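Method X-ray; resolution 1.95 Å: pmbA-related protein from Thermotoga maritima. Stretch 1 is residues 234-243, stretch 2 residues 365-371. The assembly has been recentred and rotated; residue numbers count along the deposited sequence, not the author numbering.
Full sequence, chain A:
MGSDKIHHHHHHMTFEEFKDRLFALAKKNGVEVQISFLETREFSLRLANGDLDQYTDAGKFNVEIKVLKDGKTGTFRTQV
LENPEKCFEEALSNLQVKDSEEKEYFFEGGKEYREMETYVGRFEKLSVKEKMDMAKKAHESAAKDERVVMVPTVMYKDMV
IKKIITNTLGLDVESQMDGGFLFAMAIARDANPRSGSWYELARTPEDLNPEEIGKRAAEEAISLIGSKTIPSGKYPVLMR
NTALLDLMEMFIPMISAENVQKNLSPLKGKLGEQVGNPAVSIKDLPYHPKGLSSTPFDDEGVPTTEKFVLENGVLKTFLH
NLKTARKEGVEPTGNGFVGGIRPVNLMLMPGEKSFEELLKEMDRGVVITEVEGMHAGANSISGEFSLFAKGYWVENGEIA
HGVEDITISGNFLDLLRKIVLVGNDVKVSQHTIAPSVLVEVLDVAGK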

# COMPACT_ATOMS: atom_id res chain seq x y z
N LYS A 234 -2.44 -27.62 22.74
CA LYS A 234 -2.71 -28.15 21.42
C LYS A 234 -4.19 -28.58 21.39
O LYS A 234 -4.62 -29.33 22.25
CB LYS A 234 -1.74 -29.29 21.15
CG LYS A 234 -0.32 -28.79 20.84
CD LYS A 234 0.76 -29.80 21.24
N TYR A 235 -4.98 -28.05 20.47
CA TYR A 235 -6.37 -28.49 20.33
C TYR A 235 -6.73 -28.84 18.90
O TYR A 235 -6.15 -28.30 17.97
CB TYR A 235 -7.37 -27.42 20.77
CG TYR A 235 -7.23 -26.95 22.17
CD1 TYR A 235 -6.39 -25.89 22.46
CD2 TYR A 235 -7.95 -27.50 23.20
CE1 TYR A 235 -6.24 -25.42 23.75
CE2 TYR A 235 -7.79 -27.04 24.52
CZ TYR A 235 -6.94 -25.98 24.76
OH TYR A 235 -6.76 -25.44 26.03
N PRO A 236 -7.72 -29.75 18.73
CA PRO A 236 -8.32 -29.90 17.40
C PRO A 236 -8.95 -28.54 17.02
O PRO A 236 -9.44 -27.83 17.92
CB PRO A 236 -9.39 -30.99 17.58
CG PRO A 236 -9.23 -31.52 18.94
CD PRO A 236 -8.37 -30.59 19.74
N VAL A 237 -8.86 -28.17 15.75
CA VAL A 237 -9.34 -26.88 15.29
C VAL A 237 -10.28 -27.07 14.12
O VAL A 237 -9.90 -27.62 13.08
CB VAL A 237 -8.17 -25.92 14.91
CG1 VAL A 237 -8.71 -24.69 14.16
CG2 VAL A 237 -7.39 -25.47 16.16
N LEU A 238 -11.52 -26.61 14.30
CA LEU A 238 -12.43 -26.50 13.16
C LEU A 238 -12.24 -25.08 12.60
O LEU A 238 -12.69 -24.09 13.19
CB LEU A 238 -13.86 -26.77 13.58
CG LEU A 238 -15.02 -26.51 12.62
CD1 LEU A 238 -14.69 -26.92 11.23
CD2 LEU A 238 -16.26 -27.27 13.18
N MET A 239 -11.50 -24.97 11.51
CA MET A 239 -11.28 -23.67 10.92
C MET A 239 -12.38 -23.32 9.93
O MET A 239 -12.45 -23.87 8.83
CB MET A 239 -9.91 -23.62 10.30
CG MET A 239 -9.62 -22.28 9.64
SD MET A 239 -7.86 -21.99 9.47
CE MET A 239 -7.38 -22.18 11.16
N ARG A 240 -13.24 -22.39 10.32
CA ARG A 240 -14.33 -21.98 9.45
C ARG A 240 -13.77 -21.42 8.14
O ARG A 240 -12.66 -20.88 8.10
CB ARG A 240 -15.22 -20.96 10.10
CG ARG A 240 -16.60 -20.84 9.44
CD ARG A 240 -17.50 -19.92 10.20
NE ARG A 240 -17.10 -18.53 10.03
CZ ARG A 240 -17.63 -17.52 10.70
NH1 ARG A 240 -17.17 -16.31 10.49
NH2 ARG A 240 -18.62 -17.72 11.56
N ASN A 241 -14.57 -21.58 7.09
CA ASN A 241 -14.27 -21.06 5.76
C ASN A 241 -13.65 -19.65 5.74
O ASN A 241 -12.62 -19.42 5.09
CB ASN A 241 -15.49 -21.20 4.77
CG ASN A 241 -16.81 -20.63 5.30
OD1 ASN A 241 -16.85 -19.80 6.21
ND2 ASN A 241 -17.92 -21.04 4.64
N THR A 242 -14.27 -18.72 6.44
CA THR A 242 -13.79 -17.33 6.48
C THR A 242 -12.34 -17.19 6.97
O THR A 242 -11.60 -16.36 6.46
CB THR A 242 -14.67 -16.47 7.38
OG1 THR A 242 -14.86 -17.15 8.63
CG2 THR A 242 -16.03 -16.28 6.77
N ALA A 243 -11.93 -18.00 7.97
CA ALA A 243 -10.52 -17.97 8.43
C ALA A 243 -9.60 -18.62 7.37
O ALA A 243 -8.53 -18.10 7.02
CB ALA A 243 -10.38 -18.66 9.78
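Stretch 2 365-371: GVVITEV

The apolar centre of the contact is Ile 368, a beta-branched residue well suited to an extended strand and long enough to reach several neighbours. With chi1 m and chi2 t, its CD1 lies 3.8 Å from CG1 of Val 237, while its CG2 lies 4.2 Å from CE of Met 239 and 3.9 Å from CB of Ala 243. Val 366 points to the same face of the sheet, its CB 4.3 Å from CG2 of Val 237 and its CG2 3.8 Å from CB of Tyr 235. On the other face Val 367 pairs with Leu 238, CG2 to CB 4.0 Å.

This alternation follows from the backbone. Residues 365-371 form a strand that runs parallel to strand 234-239, with a crossing angle of -32°. Val 366, Val 367 and Ile 368 sit beside Val 237, Leu 238 and Met 239, with CA-CA distances of 4.8, 4.6 and 4.8 Å. Val 366 and Ile 368 supply the backbone groups of stretch 2 that bond to stretch 1 in the ladder: Val 366 N donates to Pro 236 O (3.0 Å) and Val 366 O accepts from Leu 238 N (2.7 Å); Ile 368 N then donates to Leu 238 O (2.9 Å) and Ile 368 O accepts from Arg 240 N (2.8 Å). Pro 236, lacking an amide hydrogen, contributes its carbonyl alone. Gly 365 opens the strand at phi/psi 160/-166, where an ideal CB would lie 2.9 Å from Pro 236 O, a clash.

Beyond the ladder, stretch 1 turns into a helix, with Arg 240 at its N-cap position, and the contact becomes polar. Thr 242, with chi1 p, carries a hydroxyl that can both donate and accept: its OG1 donates to Thr 369 O (2.5 Å) and accepts from Arg 240 NE (3.0 Å). At the edge of the guanidinium, Arg 240 NH1 forms a salt bridge with Glu 370 OE2 (3.2 Å); over one face lies Thr 369 CG2, 3.6 Å from Arg 240 NH2.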

# COMPACT_ATOMS: atom_id res chain seq x y z
N GLY A 365 -13.10 -29.07 21.15
CA GLY A 365 -12.03 -28.37 20.48
C GLY A 365 -12.34 -26.91 20.22
O GLY A 365 -13.29 -26.36 20.79
N VAL A 366 -11.53 -26.30 19.36
CA VAL A 366 -11.64 -24.89 19.04
C VAL A 366 -12.22 -24.71 17.65
O VAL A 366 -11.86 -25.42 16.72
CB VAL A 366 -10.28 -24.20 19.09
CG1 VAL A 366 -10.43 -22.71 18.74
CG2 VAL A 366 -9.65 -24.38 20.47
N VAL A 367 -13.12 -23.74 17.52
CA VAL A 367 -13.56 -23.25 16.22
C VAL A 367 -12.86 -21.89 16.00
O VAL A 367 -12.94 -21.02 16.83
CB VAL A 367 -15.08 -23.08 16.14
CG1 VAL A 367 -15.49 -22.30 14.86
CG2 VAL A 367 -15.80 -24.44 16.21
N ILE A 368 -12.16 -21.75 14.89
CA ILE A 368 -11.57 -20.47 14.54
C ILE A 368 -12.32 -19.92 13.34
O ILE A 368 -12.37 -20.55 12.28
CB ILE A 368 -10.04 -20.58 14.35
CG1 ILE A 368 -9.39 -20.56 15.73
CG2 ILE A 368 -9.44 -19.41 13.49
CD1 ILE A 368 -8.15 -21.27 15.77
N THR A 369 -12.89 -18.73 13.54
CA THR A 369 -13.76 -18.08 12.55
C THR A 369 -13.07 -16.96 11.78
O THR A 369 -13.48 -16.66 10.68
CB THR A 369 -15.00 -17.46 13.19
OG1 THR A 369 -14.60 -16.60 14.27
CG2 THR A 369 -15.92 -18.57 13.73
N GLU A 370 -12.07 -16.33 12.38
CA GLU A 370 -11.31 -15.27 11.72
C GLU A 370 -9.87 -15.29 12.20
O GLU A 370 -9.59 -15.64 13.36
CB GLU A 370 -11.91 -13.89 12.02
CG GLU A 370 -13.46 -13.79 11.79
CD GLU A 370 -13.84 -13.84 10.32
OE1 GLU A 370 -12.93 -13.73 9.45
OE2 GLU A 370 -15.06 -13.97 10.04
N VAL A 371 -8.95 -14.96 11.29
CA VAL A 371 -7.53 -14.70 11.63
C VAL A 371 -7.11 -13.25 11.24
O VAL A 371 -7.65 -12.67 10.33
CB VAL A 371 -6.59 -15.71 10.95
CG1 VAL A 371 -6.72 -17.08 11.59
CG2 VAL A 371 -6.85 -15.82 9.44